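Local coordinates for protein gdp-l-fucose synthetase (Naegleria fowleri, PDB 6AQZ) that binds NADP and probably catalyses the epimerisation and NADPH-dependent reduction that turn GDP-4-keto-6-deoxy-D-mannose into GDP-L-fucose, at residues Leu211-Phe225 with Val275-Gly287. Sequence-based numbering, arbitrary orientation.
Sequences LMHKCYKAQQNGTDF and VAQTIKDAFNFTG
The backbone O of Phe283 is gripped by Gln219 NE2, 3.0 Å away with an N-H...O angle of 154°, and by a water that also donates to Gln219 OE1. The amide nitrogen stands above the carbonyl plane rather than on a lone pair. With CG anti to the backbone N (chi1 -176°) and the chain extended beyond it, Gln219 reaches across to Phe283, just before Asn284 leaves helical geometry with positive phi. Segments 211-221 and 275-283 of helices 207-221 and 272-283 cross at -44°, their axes 9.9 Å apart; both helices run into the short strands 225-228 and 289-292, which form a small two-stranded parallel sheet of their own, separate from the mixed Rossmann-type sheet of this epimerase/dehydratase family member.

Phe283 is a knob in a hole made by Met212, Cys215, Tyr216 and Gln219. Its CE1 meets the edge of the Tyr216 ring, 4.0 Å from CD2, while the side chains cross at about a right angle. Tyr216 also stacks on Tyr336, and helix 321-335 adds Leu333 against Phe283. The sulfur of Cys215 meets two rings obliquely, 3.8 Å from Phe283 CD2 and equally far from Phe285 CB. Nearer the start of both segments, Ile279 rests CD1 on Leu211 CB at 3.7 Å and turns CG2 to Cys215 CB.

Phe285 folds back over the end of helix 207-221: CE1 lies 3.7 Å from Ala218 CB, and CE2 packs on Phe225 CB. One face is covered by Gly287 N, over the ring centre. At the edge, Phe285 CZ points to the carbonyl oxygen of Thr223, 3.5 Å away and in the plane of the ring.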
ATOM      1  N   LEU A 211      24.859 -19.186   8.287  1.00 48.78           N
ATOM      2  CA  LEU A 211      25.789 -19.738   9.260  1.00 48.86           C
ATOM      3  C   LEU A 211      26.087 -21.202   8.951  1.00 52.44           C
ATOM      4  O   LEU A 211      27.221 -21.657   9.123  1.00 52.18           O
ATOM      5  CB  LEU A 211      25.227 -19.590  10.664  1.00 47.89           C
ATOM      6  CG  LEU A 211      25.332 -18.160  11.188  1.00 54.95           C
ATOM      7  CD1 LEU A 211      24.756 -18.078  12.587  1.00 55.80           C
ATOM      8  CD2 LEU A 211      26.759 -17.648  11.149  1.00 57.40           C
ATOM      9  N   MET A 212      25.087 -21.945   8.463  1.00 54.43           N
ATOM     10  CA  MET A 212      25.315 -23.340   8.092  1.00 61.25           C
ATOM     11  C   MET A 212      26.298 -23.459   6.941  1.00 62.12           C
ATOM     12  O   MET A 212      27.218 -24.281   6.985  1.00 68.73           O
ATOM     13  CB  MET A 212      24.005 -24.030   7.724  1.00 62.92           C
ATOM     14  CG  MET A 212      23.183 -24.409   8.921  1.00 66.85           C
ATOM     15  SD  MET A 212      21.684 -25.286   8.472  1.00 66.79           S
ATOM     16  CE  MET A 212      20.970 -25.471  10.102  1.00 64.41           C
ATOM     17  N   HIS A 213      26.133 -22.631   5.911  1.00 59.76           N
ATOM     18  CA  HIS A 213      27.039 -22.691   4.772  1.00 59.44           C
ATOM     19  C   HIS A 213      28.433 -22.239   5.179  1.00 63.87           C
ATOM     20  O   HIS A 213      29.437 -22.794   4.710  1.00 63.77           O
ATOM     21  CB  HIS A 213      26.507 -21.821   3.634  1.00 55.59           C
ATOM     22  CG  HIS A 213      27.143 -22.104   2.310  1.00 60.24           C
ATOM     23  ND1 HIS A 213      26.895 -21.346   1.187  1.00 63.50           N
ATOM     24  CD2 HIS A 213      28.029 -23.053   1.935  1.00 61.07           C
ATOM     25  CE1 HIS A 213      27.591 -21.827   0.173  1.00 64.20           C
ATOM     26  NE2 HIS A 213      28.288 -22.861   0.601  1.00 62.72           N
ATOM     27  N   LYS A 214      28.502 -21.233   6.054  1.00 62.06           N
ATOM     28  CA  LYS A 214      29.778 -20.758   6.569  1.00 63.43           C
ATOM     29  C   LYS A 214      30.499 -21.849   7.347  1.00 65.22           C
ATOM     30  O   LYS A 214      31.710 -22.051   7.179  1.00 69.11           O
ATOM     31  CB  LYS A 214      29.544 -19.535   7.461  1.00 62.92           C
ATOM     32  CG  LYS A 214      30.134 -18.247   6.943  1.00 67.67           C
ATOM     33  CD  LYS A 214      29.128 -17.129   6.974  1.00 80.12           C
ATOM     34  CE  LYS A 214      29.563 -16.035   7.940  1.00 87.26           C
ATOM     35  NZ  LYS A 214      31.049 -15.875   7.892  1.00 89.60           N
ATOM     36  N   CYS A 215      29.763 -22.578   8.188  1.00 56.27           N
ATOM     37  CA  CYS A 215      30.370 -23.643   8.970  1.00 57.39           C
ATOM     38  C   CYS A 215      30.861 -24.757   8.048  1.00 62.86           C
ATOM     39  O   CYS A 215      31.927 -25.348   8.278  1.00 69.33           O
ATOM     40  CB  CYS A 215      29.375 -24.165  10.009  1.00 54.34           C
ATOM     41  SG  CYS A 215      30.095 -25.294  11.249  1.00 62.43           S
ATOM     42  N   TYR A 216      30.070 -25.073   7.019  1.00 55.11           N
ATOM     43  CA  TYR A 216      30.470 -26.055   6.022  1.00 56.08           C
ATOM     44  C   TYR A 216      31.776 -25.660   5.335  1.00 61.84           C
ATOM     45  O   TYR A 216      32.664 -26.499   5.162  1.00 63.69           O
ATOM     46  CB  TYR A 216      29.347 -26.223   5.000  1.00 53.60           C
ATOM     47  CG  TYR A 216      29.649 -27.211   3.880  1.00 58.84           C
ATOM     48  CD1 TYR A 216      30.306 -26.787   2.723  1.00 54.63           C
ATOM     49  CD2 TYR A 216      29.253 -28.548   3.958  1.00 59.58           C
ATOM     50  CE1 TYR A 216      30.574 -27.672   1.687  1.00 65.96           C
ATOM     51  CE2 TYR A 216      29.518 -29.433   2.928  1.00 66.33           C
ATOM     52  CZ  TYR A 216      30.181 -28.994   1.794  1.00 74.04           C
ATOM     53  OH  TYR A 216      30.451 -29.876   0.766  1.00 84.02           O
ATOM     54  N   LYS A 217      31.918 -24.383   4.951  1.00 64.12           N
ATOM     55  CA  LYS A 217      33.152 -23.936   4.308  1.00 59.00           C
ATOM     56  C   LYS A 217      34.344 -24.049   5.255  1.00 56.58           C
ATOM     57  O   LYS A 217      35.438 -24.465   4.847  1.00 60.61           O
ATOM     58  CB  LYS A 217      32.997 -22.498   3.800  1.00 59.17           C
ATOM     59  CG  LYS A 217      32.060 -22.301   2.585  1.00 63.52           C
ATOM     60  CD  LYS A 217      31.820 -20.788   2.288  1.00 70.12           C
ATOM     61  CE  LYS A 217      30.755 -20.555   1.202  1.00 74.45           C
ATOM     62  NZ  LYS A 217      30.708 -19.142   0.695  1.00 74.62           N
ATOM     63  N   ALA A 218      34.135 -23.716   6.527  1.00 54.84           N
ATOM     64  CA  ALA A 218      35.196 -23.775   7.519  1.00 56.14           C
ATOM     65  C   ALA A 218      35.679 -25.202   7.742  1.00 66.63           C
ATOM     66  O   ALA A 218      36.880 -25.438   7.927  1.00 66.86           O
ATOM     67  CB  ALA A 218      34.704 -23.169   8.829  1.00 55.55           C
ATOM     68  N   GLN A 219      34.761 -26.169   7.711  1.00 68.29           N
ATOM     69  CA  GLN A 219      35.148 -27.559   7.917  1.00 65.54           C
ATOM     70  C   GLN A 219      35.921 -28.101   6.714  1.00 66.49           C
ATOM     71  O   GLN A 219      36.942 -28.783   6.870  1.00 69.53           O
ATOM     72  CB  GLN A 219      33.888 -28.395   8.181  1.00 63.14           C
ATOM     73  CG  GLN A 219      34.186 -29.858   8.505  1.00 68.46           C
ATOM     74  CD  GLN A 219      32.964 -30.597   9.043  1.00 69.17           C
ATOM     75  OE1 GLN A 219      31.910 -30.673   8.389  1.00 63.71           O
ATOM     76  NE2 GLN A 219      33.105 -31.156  10.243  1.00 67.68           N
ATOM     77  N   GLN A 220      35.456 -27.788   5.506  1.00 65.81           N
ATOM     78  CA  GLN A 220      36.089 -28.295   4.296  1.00 73.82           C
ATOM     79  C   GLN A 220      37.445 -27.630   4.059  1.00 75.94           C
ATOM     80  O   GLN A 220      38.425 -28.299   3.686  1.00 77.12           O
ATOM     81  CB  GLN A 220      35.140 -28.079   3.116  1.00 74.97           C
ATOM     82  CG  GLN A 220      35.687 -28.471   1.775  1.00 85.48           C
ATOM     83  CD  GLN A 220      34.948 -29.640   1.164  1.00 92.94           C
ATOM     84  OE1 GLN A 220      33.741 -29.794   1.349  1.00 95.94           O
ATOM     85  NE2 GLN A 220      35.676 -30.483   0.429  1.00 96.75           N
ATOM     86  N   ASN A 221      37.528 -26.328   4.358  1.00 71.01           N
ATOM     87  CA  ASN A 221      38.698 -25.499   4.086  1.00 65.04           C
ATOM     88  C   ASN A 221      39.772 -25.601   5.167  1.00 67.73           C
ATOM     89  O   ASN A 221      40.957 -25.428   4.877  1.00 73.87           O
ATOM     90  CB  ASN A 221      38.264 -24.041   3.911  1.00 60.72           C
ATOM     91  N   GLY A 222      39.384 -25.759   6.425  1.00 64.51           N
ATOM     92  CA  GLY A 222      40.332 -25.769   7.516  1.00 63.60           C
ATOM     93  C   GLY A 222      40.364 -24.470   8.286  1.00 81.36           C
ATOM     94  O   GLY A 222      41.219 -24.306   9.164  1.00 85.30           O
ATOM     95  N   THR A 223      39.446 -23.557   7.991  1.00 83.54           N
ATOM     96  CA  THR A 223      39.445 -22.202   8.510  1.00 84.36           C
ATOM     97  C   THR A 223      38.688 -22.130   9.830  1.00 82.73           C
ATOM     98  O   THR A 223      38.315 -23.142  10.427  1.00 87.18           O
ATOM     99  CB  THR A 223      38.848 -21.258   7.474  1.00 86.11           C
ATOM    100  OG1 THR A 223      37.438 -21.487   7.364  1.00 90.43           O
ATOM    101  CG2 THR A 223      39.489 -21.506   6.126  1.00 86.12           C
ATOM    102  N   ASP A 224      38.513 -20.914  10.320  1.00 74.59           N
ATOM    103  CA  ASP A 224      37.711 -20.656  11.498  1.00 69.16           C
ATOM    104  C   ASP A 224      36.271 -20.394  11.082  1.00 69.87           C
ATOM    105  O   ASP A 224      36.003 -19.892   9.986  1.00 68.92           O
ATOM    106  CB  ASP A 224      38.255 -19.466  12.288  1.00 66.94           C
ATOM    107  CG  ASP A 224      39.524 -19.797  13.051  1.00 80.03           C
ATOM    108  OD1 ASP A 224      40.013 -20.950  12.959  1.00 90.36           O
ATOM    109  OD2 ASP A 224      40.035 -18.896  13.747  1.00 82.68           O
ATOM    110  N   PHE A 225      35.345 -20.815  11.943  1.00 68.48           N
ATOM    111  CA  PHE A 225      33.922 -20.525  11.800  1.00 65.00           C
ATOM    112  C   PHE A 225      33.676 -19.128  12.364  1.00 65.62           C
ATOM    113  O   PHE A 225      33.811 -18.913  13.575  1.00 64.57           O
ATOM    114  CB  PHE A 225      33.117 -21.585  12.548  1.00 67.67           C
ATOM    115  CG  PHE A 225      31.617 -21.450  12.418  1.00 69.56           C
ATOM    116  CD1 PHE A 225      31.046 -20.745  11.378  1.00 67.41           C
ATOM    117  CD2 PHE A 225      30.780 -22.016  13.376  1.00 70.64           C
ATOM    118  CE1 PHE A 225      29.675 -20.624  11.289  1.00 69.61           C
ATOM    119  CE2 PHE A 225      29.414 -21.895  13.291  1.00 66.32           C
ATOM    120  CZ  PHE A 225      28.861 -21.199  12.246  1.00 66.88           C
ATOM    121  N   VAL A 275      22.725 -20.430  18.481  1.00 57.39           N
ATOM    122  CA  VAL A 275      22.446 -21.018  17.179  1.00 57.20           C
ATOM    123  C   VAL A 275      23.748 -21.461  16.524  1.00 64.90           C
ATOM    124  O   VAL A 275      23.863 -22.577  16.005  1.00 69.93           O
ATOM    125  CB  VAL A 275      21.678 -20.002  16.308  1.00 60.25           C
ATOM    126  CG1 VAL A 275      21.536 -20.491  14.881  1.00 63.54           C
ATOM    127  CG2 VAL A 275      20.306 -19.699  16.925  1.00 53.44           C
ATOM    128  N   ALA A 276      24.763 -20.597  16.579  1.00 63.77           N
ATOM    129  CA  ALA A 276      26.054 -20.905  15.983  1.00 61.19           C
ATOM    130  C   ALA A 276      26.685 -22.145  16.620  1.00 59.71           C
ATOM    131  O   ALA A 276      27.292 -22.964  15.920  1.00 55.59           O
ATOM    132  CB  ALA A 276      26.966 -19.684  16.105  1.00 63.63           C
ATOM    133  N   GLN A 277      26.586 -22.274  17.951  1.00 56.90           N
ATOM    134  CA  GLN A 277      27.126 -23.445  18.642  1.00 65.72           C
ATOM    135  C   GLN A 277      26.385 -24.719  18.245  1.00 66.88           C
ATOM    136  O   GLN A 277      27.006 -25.766  18.014  1.00 64.21           O
ATOM    137  CB  GLN A 277      27.058 -23.249  20.155  1.00 63.74           C
ATOM    138  CG  GLN A 277      27.666 -24.383  20.941  1.00 68.25           C
ATOM    139  CD  GLN A 277      29.154 -24.512  20.689  1.00 76.50           C
ATOM    140  OE1 GLN A 277      29.829 -23.524  20.421  1.00 86.92           O
ATOM    141  NE2 GLN A 277      29.673 -25.730  20.774  1.00 74.71           N
ATOM    142  N   THR A 278      25.053 -24.642  18.157  1.00 64.69           N
ATOM    143  CA  THR A 278      24.271 -25.801  17.746  1.00 61.79           C
ATOM    144  C   THR A 278      24.642 -26.223  16.339  1.00 58.57           C
ATOM    145  O   THR A 278      24.729 -27.420  16.039  1.00 60.67           O
ATOM    146  CB  THR A 278      22.782 -25.467  17.804  1.00 58.60           C
ATOM    147  OG1 THR A 278      22.498 -24.822  19.041  1.00 60.48           O
ATOM    148  CG2 THR A 278      21.930 -26.721  17.669  1.00 51.54           C
ATOM    149  N   ILE A 279      24.853 -25.244  15.460  1.00 57.95           N
ATOM    150  CA  ILE A 279      25.303 -25.525  14.107  1.00 59.57           C
ATOM    151  C   ILE A 279      26.691 -26.126  14.144  1.00 64.49           C
ATOM    152  O   ILE A 279      26.978 -27.108  13.450  1.00 61.27           O
ATOM    153  CB  ILE A 279      25.266 -24.240  13.266  1.00 54.67           C
ATOM    154  CG1 ILE A 279      23.811 -23.806  13.029  1.00 49.17           C
ATOM    155  CG2 ILE A 279      26.060 -24.425  11.973  1.00 49.57           C
ATOM    156  CD1 ILE A 279      23.683 -22.471  12.310  1.00 48.73           C
ATOM    157  N   LYS A 280      27.564 -25.557  14.977  1.00 70.63           N
ATOM    158  CA  LYS A 280      28.911 -26.084  15.114  1.00 70.59           C
ATOM    159  C   LYS A 280      28.868 -27.555  15.510  1.00 73.31           C
ATOM    160  O   LYS A 280      29.458 -28.405  14.833  1.00 72.35           O
ATOM    161  CB  LYS A 280      29.693 -25.254  16.137  1.00 67.66           C
ATOM    162  CG  LYS A 280      31.070 -25.826  16.425  1.00 68.83           C
ATOM    163  CD  LYS A 280      31.829 -25.066  17.504  1.00 69.16           C
ATOM    164  CE  LYS A 280      32.997 -25.923  17.983  1.00 73.41           C
ATOM    165  NZ  LYS A 280      34.087 -25.111  18.568  1.00 80.05           N
ATOM    166  N   ASP A 281      28.100 -27.885  16.557  1.00 70.56           N
ATOM    167  CA  ASP A 281      28.071 -29.251  17.064  1.00 71.78           C
ATOM    168  C   ASP A 281      27.257 -30.205  16.205  1.00 71.94           C
ATOM    169  O   ASP A 281      27.348 -31.419  16.422  1.00 79.14           O
ATOM    170  CB  ASP A 281      27.493 -29.281  18.480  1.00 74.56           C
ATOM    171  CG  ASP A 281      28.333 -28.526  19.470  1.00 84.83           C
ATOM    172  OD1 ASP A 281      29.574 -28.526  19.319  1.00 87.70           O
ATOM    173  OD2 ASP A 281      27.747 -27.936  20.402  1.00 90.14           O
ATOM    174  N   ALA A 282      26.578 -29.722  15.162  1.00 66.06           N
ATOM    175  CA  ALA A 282      25.812 -30.614  14.301  1.00 55.06           C
ATOM    176  C   ALA A 282      26.607 -31.000  13.066  1.00 66.80           C
ATOM    177  O   ALA A 282      26.407 -32.087  12.519  1.00 66.02           O
ATOM    178  CB  ALA A 282      24.494 -29.964  13.863  1.00 53.38           C
ATOM    179  N   PHE A 283      27.536 -30.143  12.658  1.00 62.35           N
ATOM    180  CA  PHE A 283      28.519 -30.488  11.654  1.00 62.11           C
ATOM    181  C   PHE A 283      29.676 -31.284  12.236  1.00 63.28           C
ATOM    182  O   PHE A 283      30.454 -31.854  11.463  1.00 58.98           O
ATOM    183  CB  PHE A 283      29.063 -29.214  11.013  1.00 59.65           C
ATOM    184  CG  PHE A 283      28.256 -28.720   9.856  1.00 61.00           C
ATOM    185  CD1 PHE A 283      28.345 -29.336   8.620  1.00 61.25           C
ATOM    186  CD2 PHE A 283      27.410 -27.622  10.000  1.00 56.39           C
ATOM    187  CE1 PHE A 283      27.611 -28.865   7.547  1.00 59.96           C
ATOM    188  CE2 PHE A 283      26.671 -27.155   8.937  1.00 52.77           C
ATOM    189  CZ  PHE A 283      26.769 -27.776   7.708  1.00 56.31           C
ATOM    190  N   ASN A 284      29.748 -31.381  13.571  1.00 63.74           N
ATOM    191  CA  ASN A 284      30.914 -31.904  14.283  1.00 73.27           C
ATOM    192  C   ASN A 284      32.164 -31.106  13.927  1.00 74.07           C
ATOM    193  O   ASN A 284      33.249 -31.661  13.733  1.00 77.39           O
ATOM    194  CB  ASN A 284      31.113 -33.398  14.025  1.00 81.08           C
ATOM    195  CG  ASN A 284      30.004 -34.238  14.620  1.00 83.67           C
ATOM    196  OD1 ASN A 284      29.580 -34.015  15.759  1.00 91.53           O
ATOM    197  ND2 ASN A 284      29.518 -35.198  13.851  1.00 79.70           N
ATOM    198  N   PHE A 285      31.998 -29.790  13.814  1.00 69.49           N
ATOM    199  CA  PHE A 285      33.124 -28.915  13.530  1.00 72.16           C
ATOM    200  C   PHE A 285      33.993 -28.748  14.772  1.00 76.58           C
ATOM    201  O   PHE A 285      33.504 -28.326  15.827  1.00 78.06           O
ATOM    202  CB  PHE A 285      32.617 -27.568  13.033  1.00 71.17           C
ATOM    203  CG  PHE A 285      33.700 -26.580  12.736  1.00 78.49           C
ATOM    204  CD1 PHE A 285      34.499 -26.726  11.609  1.00 80.63           C
ATOM    205  CD2 PHE A 285      33.893 -25.478  13.554  1.00 79.97           C
ATOM    206  CE1 PHE A 285      35.488 -25.806  11.324  1.00 83.59           C
ATOM    207  CE2 PHE A 285      34.879 -24.554  13.276  1.00 81.52           C
ATOM    208  CZ  PHE A 285      35.677 -24.712  12.158  1.00 81.88           C
ATOM    209  N   THR A 286      35.298 -29.039  14.627  1.00 71.62           N
ATOM    210  CA  THR A 286      36.235 -29.047  15.745  1.00 65.40           C
ATOM    211  C   THR A 286      37.162 -27.835  15.772  1.00 65.59           C
ATOM    212  O   THR A 286      37.983 -27.720  16.687  1.00 67.65           O
ATOM    213  CB  THR A 286      37.086 -30.338  15.735  1.00 71.83           C
ATOM    214  OG1 THR A 286      38.090 -30.289  14.700  1.00 70.67           O
ATOM    215  CG2 THR A 286      36.213 -31.566  15.529  1.00 67.74           C
ATOM    216  N   GLY A 287      37.061 -26.925  14.811  1.00 63.81           N
ATOM    217  CA  GLY A 287      37.863 -25.722  14.840  1.00 66.81           C
ATOM    218  C   GLY A 287      37.248 -24.638  15.715  1.00 65.58           C
ATOM    219  O   GLY A 287      36.210 -24.811  16.355  1.00 66.12           O
TER
HETATM  220  O   HOH W   1      35.910 -30.097  11.787  1.00 55.72           O
HETATM  221  O   HOH W   2      30.389 -33.026   8.622  1.00 64.58           O